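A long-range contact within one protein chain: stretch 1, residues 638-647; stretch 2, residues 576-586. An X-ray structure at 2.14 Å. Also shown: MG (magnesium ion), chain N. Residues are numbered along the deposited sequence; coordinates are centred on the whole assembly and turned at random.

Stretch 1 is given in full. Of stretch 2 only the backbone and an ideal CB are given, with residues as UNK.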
ATOM      1  N   VAL B 638      -1.616 -21.573 -17.349  1.00 45.70           N
ATOM      2  CA  VAL B 638      -0.186 -21.314 -17.367  1.00 41.99           C
ATOM      3  C   VAL B 638       0.261 -20.426 -16.204  1.00 52.54           C
ATOM      4  O   VAL B 638       1.413 -20.509 -15.783  1.00 48.37           O
ATOM      5  CB  VAL B 638       0.228 -20.696 -18.712  1.00 47.55           C
ATOM      6  CG1 VAL B 638      -0.159 -19.207 -18.800  1.00 41.38           C
ATOM      7  CG2 VAL B 638       1.696 -20.881 -18.922  1.00 57.03           C
ATOM      8  N   THR B 639      -0.634 -19.579 -15.689  1.00 45.82           N
ATOM      9  CA  THR B 639      -0.306 -18.770 -14.514  1.00 47.05           C
ATOM     10  C   THR B 639      -0.426 -19.617 -13.243  1.00 43.90           C
ATOM     11  O   THR B 639       0.169 -19.303 -12.210  1.00 38.72           O
ATOM     12  CB  THR B 639      -1.202 -17.521 -14.386  1.00 47.47           C
ATOM     13  OG1 THR B 639      -2.572 -17.897 -14.491  1.00 42.96           O
ATOM     14  CG2 THR B 639      -0.875 -16.503 -15.467  1.00 41.73           C
ATOM     15  N   GLU B 640      -1.187 -20.699 -13.318  1.00 38.08           N
ATOM     16  CA  GLU B 640      -1.275 -21.608 -12.188  1.00 38.75           C
ATOM     17  C   GLU B 640       0.023 -22.424 -12.049  1.00 42.46           C
ATOM     18  O   GLU B 640       0.432 -22.751 -10.927  1.00 40.34           O
ATOM     19  CB  GLU B 640      -2.484 -22.554 -12.327  1.00 46.22           C
ATOM     20  CG  GLU B 640      -3.003 -23.048 -10.984  1.00 50.02           C
ATOM     21  CD  GLU B 640      -4.342 -23.740 -11.075  1.00 57.20           C
ATOM     22  OE1 GLU B 640      -4.398 -24.922 -11.499  1.00 52.39           O
ATOM     23  OE2 GLU B 640      -5.342 -23.089 -10.709  1.00 41.82           O
ATOM     24  N   VAL B 641       0.669 -22.753 -13.172  1.00 38.75           N
ATOM     25  CA  VAL B 641       1.915 -23.517 -13.098  1.00 51.24           C
ATOM     26  C   VAL B 641       2.969 -22.593 -12.524  1.00 48.19           C
ATOM     27  O   VAL B 641       3.818 -23.034 -11.752  1.00 49.98           O
ATOM     28  CB  VAL B 641       2.382 -24.145 -14.457  1.00 63.06           C
ATOM     29  CG1 VAL B 641       1.205 -24.631 -15.275  1.00 62.53           C
ATOM     30  CG2 VAL B 641       3.208 -23.191 -15.277  1.00 87.78           C
ATOM     31  N   ASN B 642       2.905 -21.312 -12.903  1.00 50.56           N
ATOM     32  CA  ASN B 642       3.747 -20.280 -12.300  1.00 47.84           C
ATOM     33  C   ASN B 642       3.551 -20.272 -10.798  1.00 47.48           C
ATOM     34  O   ASN B 642       4.511 -20.345 -10.030  1.00 43.11           O
ATOM     35  CB  ASN B 642       3.409 -18.883 -12.845  1.00 54.17           C
ATOM     36  CG  ASN B 642       3.837 -18.685 -14.286  1.00 49.73           C
ATOM     37  OD1 ASN B 642       4.654 -19.431 -14.820  1.00 49.65           O
ATOM     38  ND2 ASN B 642       3.291 -17.650 -14.922  1.00 42.96           N
ATOM     39  N   GLN B 643       2.286 -20.190 -10.402  1.00 52.49           N
ATOM     40  CA  GLN B 643       1.886 -20.115  -9.002  1.00 52.28           C
ATOM     41  C   GLN B 643       2.410 -21.294  -8.178  1.00 54.24           C
ATOM     42  O   GLN B 643       2.963 -21.113  -7.097  1.00 56.21           O
ATOM     43  CB  GLN B 643       0.355 -20.052  -8.932  1.00 43.99           C
ATOM     44  CG  GLN B 643      -0.250 -20.055  -7.546  1.00 52.06           C
ATOM     45  CD  GLN B 643      -1.770 -20.017  -7.598  1.00 49.48           C
ATOM     46  OE1 GLN B 643      -2.392 -20.690  -8.417  1.00 44.49           O
ATOM     47  NE2 GLN B 643      -2.375 -19.224  -6.730  1.00 46.55           N
ATOM     48  N   ILE B 644       2.231 -22.501  -8.701  1.00 47.57           N
ATOM     49  CA  ILE B 644       2.604 -23.722  -7.978  1.00 54.22           C
ATOM     50  C   ILE B 644       4.117 -23.961  -7.943  1.00 57.11           C
ATOM     51  O   ILE B 644       4.658 -24.369  -6.919  1.00 59.31           O
ATOM     52  CB  ILE B 644       1.935 -24.957  -8.624  1.00 60.50           C
ATOM     53  CG1 ILE B 644       0.420 -24.879  -8.465  1.00 62.75           C
ATOM     54  CG2 ILE B 644       2.446 -26.256  -8.000  1.00 69.91           C
ATOM     55  CD1 ILE B 644      -0.346 -25.583  -9.568  1.00 78.39           C
ATOM     56  N   GLY B 645       4.796 -23.698  -9.055  1.00 56.70           N
ATOM     57  CA  GLY B 645       6.130 -24.235  -9.254  1.00 61.15           C
ATOM     58  C   GLY B 645       7.332 -23.330  -9.156  1.00 65.20           C
ATOM     59  O   GLY B 645       8.326 -23.712  -8.537  1.00 62.30           O
ATOM     60  N   LEU B 646       7.269 -22.156  -9.772  1.00 59.09           N
ATOM     61  CA  LEU B 646       8.458 -21.335  -9.940  1.00 66.91           C
ATOM     62  C   LEU B 646       9.154 -20.993  -8.618  1.00 80.68           C
ATOM     63  O   LEU B 646      10.386 -21.030  -8.536  1.00 96.98           O
ATOM     64  CB  LEU B 646       8.112 -20.056 -10.708  1.00 64.33           C
ATOM     65  CG  LEU B 646       7.773 -20.276 -12.187  1.00 64.20           C
ATOM     66  CD1 LEU B 646       7.352 -18.967 -12.836  1.00 66.50           C
ATOM     67  CD2 LEU B 646       8.947 -20.895 -12.945  1.00 64.16           C
ATOM     68  N   GLU B 647       8.382 -20.676  -7.585  1.00 80.28           N
ATOM     69  CA  GLU B 647       8.979 -20.319  -6.294  1.00 91.79           C
ATOM     70  C   GLU B 647       9.426 -21.572  -5.532  1.00 82.18           C
ATOM     71  O   GLU B 647      10.208 -21.500  -4.588  1.00 83.16           O
ATOM     72  CB  GLU B 647       8.000 -19.478  -5.458  1.00 88.01           C
ATOM     73  CG  GLU B 647       7.895 -18.007  -5.881  1.00 77.94           C
ATOM     74  CD  GLU B 647       9.199 -17.222  -5.681  1.00 91.66           C
ATOM     75  OE1 GLU B 647      10.178 -17.767  -5.123  1.00 90.94           O
ATOM     76  OE2 GLU B 647       9.254 -16.045  -6.081  1.00 99.06           O
ATOM     77  N   UNK B 576       1.117 -12.228 -26.972  1.00 83.65           N
ATOM     78  CA  UNK B 576       2.577 -12.331 -26.881  1.00 74.24           C
ATOM     79  C   UNK B 576       3.057 -12.978 -25.570  1.00 70.51           C
ATOM     80  O   UNK B 576       4.179 -13.477 -25.509  1.00 64.34           O
ATOM     81  CB  UNK B 576       3.196 -10.939 -27.018  1.00 74.24           C
ATOM     82  N   UNK B 577       2.198 -12.981 -24.553  1.00 54.20           N
ATOM     83  CA  UNK B 577       2.573 -13.426 -23.217  1.00 62.05           C
ATOM     84  C   UNK B 577       2.928 -14.927 -23.137  1.00 61.86           C
ATOM     85  O   UNK B 577       3.847 -15.321 -22.415  1.00 47.68           O
ATOM     86  CB  UNK B 577       1.428 -13.121 -22.250  1.00 62.05           C
ATOM     87  N   UNK B 578       2.188 -15.761 -23.856  1.00 50.59           N
ATOM     88  CA  UNK B 578       2.453 -17.196 -23.838  1.00 59.27           C
ATOM     89  C   UNK B 578       3.871 -17.481 -24.327  1.00 59.29           C
ATOM     90  O   UNK B 578       4.603 -18.263 -23.716  1.00 48.39           O
ATOM     91  CB  UNK B 578       1.432 -17.942 -24.699  1.00 59.27           C
ATOM     92  N   UNK B 579       4.257 -16.822 -25.416  1.00 55.47           N
ATOM     93  CA  UNK B 579       5.561 -17.031 -26.015  1.00 53.58           C
ATOM     94  C   UNK B 579       6.681 -16.534 -25.099  1.00 65.37           C
ATOM     95  O   UNK B 579       7.704 -17.198 -24.932  1.00 71.56           O
ATOM     96  CB  UNK B 579       5.635 -16.328 -27.372  1.00 53.58           C
ATOM     97  N   UNK B 580       6.474 -15.367 -24.507  1.00 63.09           N
ATOM     98  CA  UNK B 580       7.443 -14.782 -23.599  1.00 66.68           C
ATOM     99  C   UNK B 580       7.671 -15.653 -22.379  1.00 58.10           C
ATOM    100  O   UNK B 580       8.789 -15.771 -21.892  1.00 56.45           O
ATOM    101  CB  UNK B 580       6.986 -13.388 -23.166  1.00 66.68           C
ATOM    102  N   UNK B 581       6.604 -16.261 -21.877  1.00 61.83           N
ATOM    103  CA  UNK B 581       6.709 -17.096 -20.685  1.00 53.77           C
ATOM    104  C   UNK B 581       7.452 -18.389 -20.975  1.00 51.90           C
ATOM    105  O   UNK B 581       8.256 -18.831 -20.154  1.00 56.12           O
ATOM    106  CB  UNK B 581       5.318 -17.407 -20.130  1.00 53.77           C
ATOM    107  N   UNK B 582       7.187 -18.989 -22.133  1.00 58.98           N
ATOM    108  CA  UNK B 582       7.916 -20.186 -22.559  1.00 56.73           C
ATOM    109  C   UNK B 582       9.415 -19.921 -22.584  1.00 65.08           C
ATOM    110  O   UNK B 582      10.209 -20.758 -22.155  1.00 49.88           O
ATOM    111  CB  UNK B 582       7.439 -20.645 -23.938  1.00 56.73           C
ATOM    112  N   UNK B 583       9.791 -18.751 -23.095  1.00 56.01           N
ATOM    113  CA  UNK B 583      11.193 -18.374 -23.183  1.00 55.88           C
ATOM    114  C   UNK B 583      11.767 -18.162 -21.790  1.00 64.24           C
ATOM    115  O   UNK B 583      12.892 -18.572 -21.498  1.00 54.57           O
ATOM    116  CB  UNK B 583      11.362 -17.111 -24.030  1.00 55.88           C
ATOM    117  N   UNK B 584      10.984 -17.527 -20.928  1.00 63.71           N
ATOM    118  CA  UNK B 584      11.401 -17.310 -19.555  1.00 56.41           C
ATOM    119  C   UNK B 584      11.638 -18.646 -18.842  1.00 59.74           C
ATOM    120  O   UNK B 584      12.563 -18.777 -18.044  1.00 53.32           O
ATOM    121  CB  UNK B 584      10.353 -16.483 -18.808  1.00 56.41           C
ATOM    122  N   UNK B 585      10.782 -19.624 -19.128  1.00 58.09           N
ATOM    123  CA  UNK B 585      10.951 -20.970 -18.593  1.00 50.97           C
ATOM    124  C   UNK B 585      12.231 -21.599 -19.135  1.00 47.09           C
ATOM    125  O   UNK B 585      13.008 -22.183 -18.385  1.00 46.58           O
ATOM    126  CB  UNK B 585       9.741 -21.842 -18.936  1.00 50.97           C
ATOM    127  N   UNK B 586      12.440 -21.473 -20.441  1.00 56.49           N
ATOM    128  CA  UNK B 586      13.655 -21.967 -21.081  1.00 61.78           C
ATOM    129  C   UNK B 586      14.912 -21.391 -20.419  1.00 61.36           C
ATOM    130  O   UNK B 586      15.929 -22.076 -20.276  1.00 57.56           O
ATOM    131  CB  UNK B 586      13.641 -21.622 -22.571  1.00 61.78           C
TER
HETATM  132 MG    MG N1777      -7.315 -23.353 -10.264  1.00 56.74          MG

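Two helices of one chain run roughly in the same direction, 30° apart, with axes 12.0 Å apart at closest approach. That is a wide gap, so most facing positions favour long side chains. Stretch 1 offers a methyl-rich start at Val638, a polar amide at Asn642, and a leucine, Leu646, near its end.

Position 576 lies out of reach, and its backbone angles are helical. It is Pro576, which makes no contact.

Position 577 points CA-to-CB toward stretch 1, yet nothing there lies within 5.5 Å of the ideal CB. Only a long side chain could span the space; a large aromatic, leucine or methionine would suit the Val638 methyls, and a polar tip could also approach Asn642. Tyr577, chi1 t, extends across it. Val638 CG1 sits at its ring edge, 4.1 Å from Tyr577 CE2, and Tyr577 OH ends 3.8 Å from Thr639 CG2 and 3.4 Å from Asn642 ND2. The hydroxyl is hydrogen-bonded elsewhere in the structure.

Position 578 lies level with Val638 in the backbone register, but its CB points sideways. A side chain that bends back could reach the valine, and an apolar one, aromatic or aliphatic, would match it. Phe578 does so with chi1 m, bringing Phe578 CE1 to 4.4 Å from Val638 CG1.

Positions 579 and 580 are out of reach and leave the choice open; they are Val579 and Gln580.

Position 581 points toward stretch 1, and its ideal CB is already 5.2 Å from Val638 CG2. The room suits a medium apolar residue such as leucine, isoleucine or methionine. Leu581 packs tightly, with Leu581 CD2 3.3 Å from Val638 CG2 and 3.6 Å from Asn642 ND2.

Positions 582 and 583, one pointing away and the other out of reach, ask nothing of stretch 1. They are Gln582 and Gln583.

Position 584 points toward stretch 1 across a wide space, with Leu646 as the likely apolar target. A long hydrophobic side chain fits, whether aromatic, leucine or methionine. Phe584, chi1 t, makes a modest contact, Phe584 CE2 lying 4.2 Å from Leu646 CD1.

Position 585 is the richest. Its CB points sideways, and its nearest neighbour in the backbone register is Leu646. A side chain that turns inward could combine an apolar body for Val641 and Leu646 with a donor for Asn642 OD1; tyrosine answers both, while a long amide or a lysine could supply the donor with less apolar surface. Tyr585, with chi1 off the usual wells at -91°, donates from Tyr585 OH to Asn642 OD1 in a very short hydrogen bond of 2.5 Å. Leu646 CD2 lies over one face of the Tyr585 ring, 4.2 Å from its centroid, a CH-pi contact. Val641 CG2 comes within 3.0 Å of Tyr585 OH.

Position 586 is out of reach. Arg586 instead turns to its own helix, where Arg586 NH1 donates to Gln583 OE1 at 2.5 Å.

Stretch 2 (576-586) PYFVQLQQFYR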
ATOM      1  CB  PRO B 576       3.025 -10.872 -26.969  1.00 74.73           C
ATOM      2  CG  PRO B 576       1.900 -10.103 -26.360  1.00 83.70           C
ATOM      3  CD  PRO B 576       0.646 -10.851 -26.719  1.00 85.18           C
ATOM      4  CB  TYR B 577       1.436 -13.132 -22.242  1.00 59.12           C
ATOM      5  CG  TYR B 577       1.680 -13.672 -20.847  1.00 57.08           C
ATOM      6  CD1 TYR B 577       2.379 -12.922 -19.906  1.00 62.01           C
ATOM      7  CD2 TYR B 577       1.211 -14.925 -20.469  1.00 61.17           C
ATOM      8  CE1 TYR B 577       2.605 -13.406 -18.631  1.00 54.33           C
ATOM      9  CE2 TYR B 577       1.435 -15.422 -19.195  1.00 58.40           C
ATOM     10  CZ  TYR B 577       2.127 -14.656 -18.281  1.00 57.27           C
ATOM     11  OH  TYR B 577       2.345 -15.130 -17.011  1.00 49.17           O
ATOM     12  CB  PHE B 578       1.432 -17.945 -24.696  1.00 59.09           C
ATOM     13  CG  PHE B 578       0.004 -17.741 -24.263  1.00 62.86           C
ATOM     14  CD1 PHE B 578      -0.313 -17.495 -22.935  1.00 53.03           C
ATOM     15  CD2 PHE B 578      -1.024 -17.795 -25.188  1.00 62.07           C
ATOM     16  CE1 PHE B 578      -1.619 -17.304 -22.539  1.00 50.29           C
ATOM     17  CE2 PHE B 578      -2.336 -17.607 -24.794  1.00 58.35           C
ATOM     18  CZ  PHE B 578      -2.634 -17.361 -23.469  1.00 54.02           C
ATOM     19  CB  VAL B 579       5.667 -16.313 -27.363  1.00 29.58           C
ATOM     20  CG1 VAL B 579       7.072 -16.442 -27.939  1.00 28.79           C
ATOM     21  CG2 VAL B 579       4.647 -16.879 -28.359  1.00 30.50           C
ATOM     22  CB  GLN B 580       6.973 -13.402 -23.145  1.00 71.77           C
ATOM     23  CG  GLN B 580       7.014 -12.340 -24.226  1.00 69.49           C
ATOM     24  CD  GLN B 580       6.345 -11.053 -23.786  1.00 82.69           C
ATOM     25  OE1 GLN B 580       5.434 -10.563 -24.450  1.00 93.61           O
ATOM     26  NE2 GLN B 580       6.793 -10.500 -22.663  1.00 87.59           N
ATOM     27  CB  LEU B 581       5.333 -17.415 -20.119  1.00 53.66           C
ATOM     28  CG  LEU B 581       5.327 -18.066 -18.733  1.00 52.05           C
ATOM     29  CD1 LEU B 581       5.914 -17.142 -17.672  1.00 54.71           C
ATOM     30  CD2 LEU B 581       3.922 -18.461 -18.364  1.00 42.98           C
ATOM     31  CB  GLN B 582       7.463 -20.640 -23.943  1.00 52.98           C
ATOM     32  CG  GLN B 582       6.140 -21.373 -23.961  1.00 50.11           C
ATOM     33  CD  GLN B 582       5.854 -22.001 -25.313  1.00 64.13           C
ATOM     34  OE1 GLN B 582       5.727 -21.303 -26.326  1.00 67.02           O
ATOM     35  NE2 GLN B 582       5.753 -23.327 -25.336  1.00 64.99           N
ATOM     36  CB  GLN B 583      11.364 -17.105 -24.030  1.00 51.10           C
ATOM     37  CG  GLN B 583      12.807 -16.641 -24.182  1.00 63.07           C
ATOM     38  CD  GLN B 583      13.708 -17.689 -24.812  1.00 71.86           C
ATOM     39  OE1 GLN B 583      13.300 -18.414 -25.716  1.00 74.66           O
ATOM     40  NE2 GLN B 583      14.943 -17.773 -24.337  1.00 74.13           N
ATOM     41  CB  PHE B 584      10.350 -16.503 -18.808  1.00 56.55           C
ATOM     42  CG  PHE B 584      10.634 -16.363 -17.341  1.00 57.05           C
ATOM     43  CD1 PHE B 584      11.427 -15.331 -16.875  1.00 62.37           C
ATOM     44  CD2 PHE B 584      10.118 -17.273 -16.430  1.00 52.93           C
ATOM     45  CE1 PHE B 584      11.693 -15.198 -15.528  1.00 58.39           C
ATOM     46  CE2 PHE B 584      10.378 -17.145 -15.083  1.00 46.25           C
ATOM     47  CZ  PHE B 584      11.172 -16.113 -14.631  1.00 45.91           C
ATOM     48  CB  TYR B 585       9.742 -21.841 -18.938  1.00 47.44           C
ATOM     49  CG  TYR B 585       8.685 -21.803 -17.874  1.00 46.52           C
ATOM     50  CD1 TYR B 585       7.973 -20.644 -17.622  1.00 46.07           C
ATOM     51  CD2 TYR B 585       8.402 -22.928 -17.107  1.00 51.95           C
ATOM     52  CE1 TYR B 585       7.010 -20.597 -16.640  1.00 47.91           C
ATOM     53  CE2 TYR B 585       7.438 -22.892 -16.121  1.00 59.32           C
ATOM     54  CZ  TYR B 585       6.747 -21.717 -15.890  1.00 60.50           C
ATOM     55  OH  TYR B 585       5.785 -21.651 -14.909  1.00 43.18           O
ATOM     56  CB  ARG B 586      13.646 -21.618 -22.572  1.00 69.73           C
ATOM     57  CG  ARG B 586      13.520 -22.816 -23.491  1.00 69.92           C
ATOM     58  CD  ARG B 586      13.494 -22.392 -24.945  1.00 77.06           C
ATOM     59  NE  ARG B 586      12.162 -22.568 -25.514  1.00 85.98           N
ATOM     60  CZ  ARG B 586      11.343 -21.587 -25.890  1.00 83.21           C
ATOM     61  NH1 ARG B 586      11.700 -20.316 -25.782  1.00 72.01           N
ATOM     62  NH2 ARG B 586      10.149 -21.883 -26.392  1.00 89.44           N
TER
HETATM   63  O   HOH W   1      -6.916 -25.468 -10.945  1.00 50.72           O
HETATM   64  O   HOH W   2      -7.518 -23.015 -12.340  1.00 46.23           O
HETATM   65  O   HOH W   3      -9.298 -23.860 -10.491  1.00 39.08           O
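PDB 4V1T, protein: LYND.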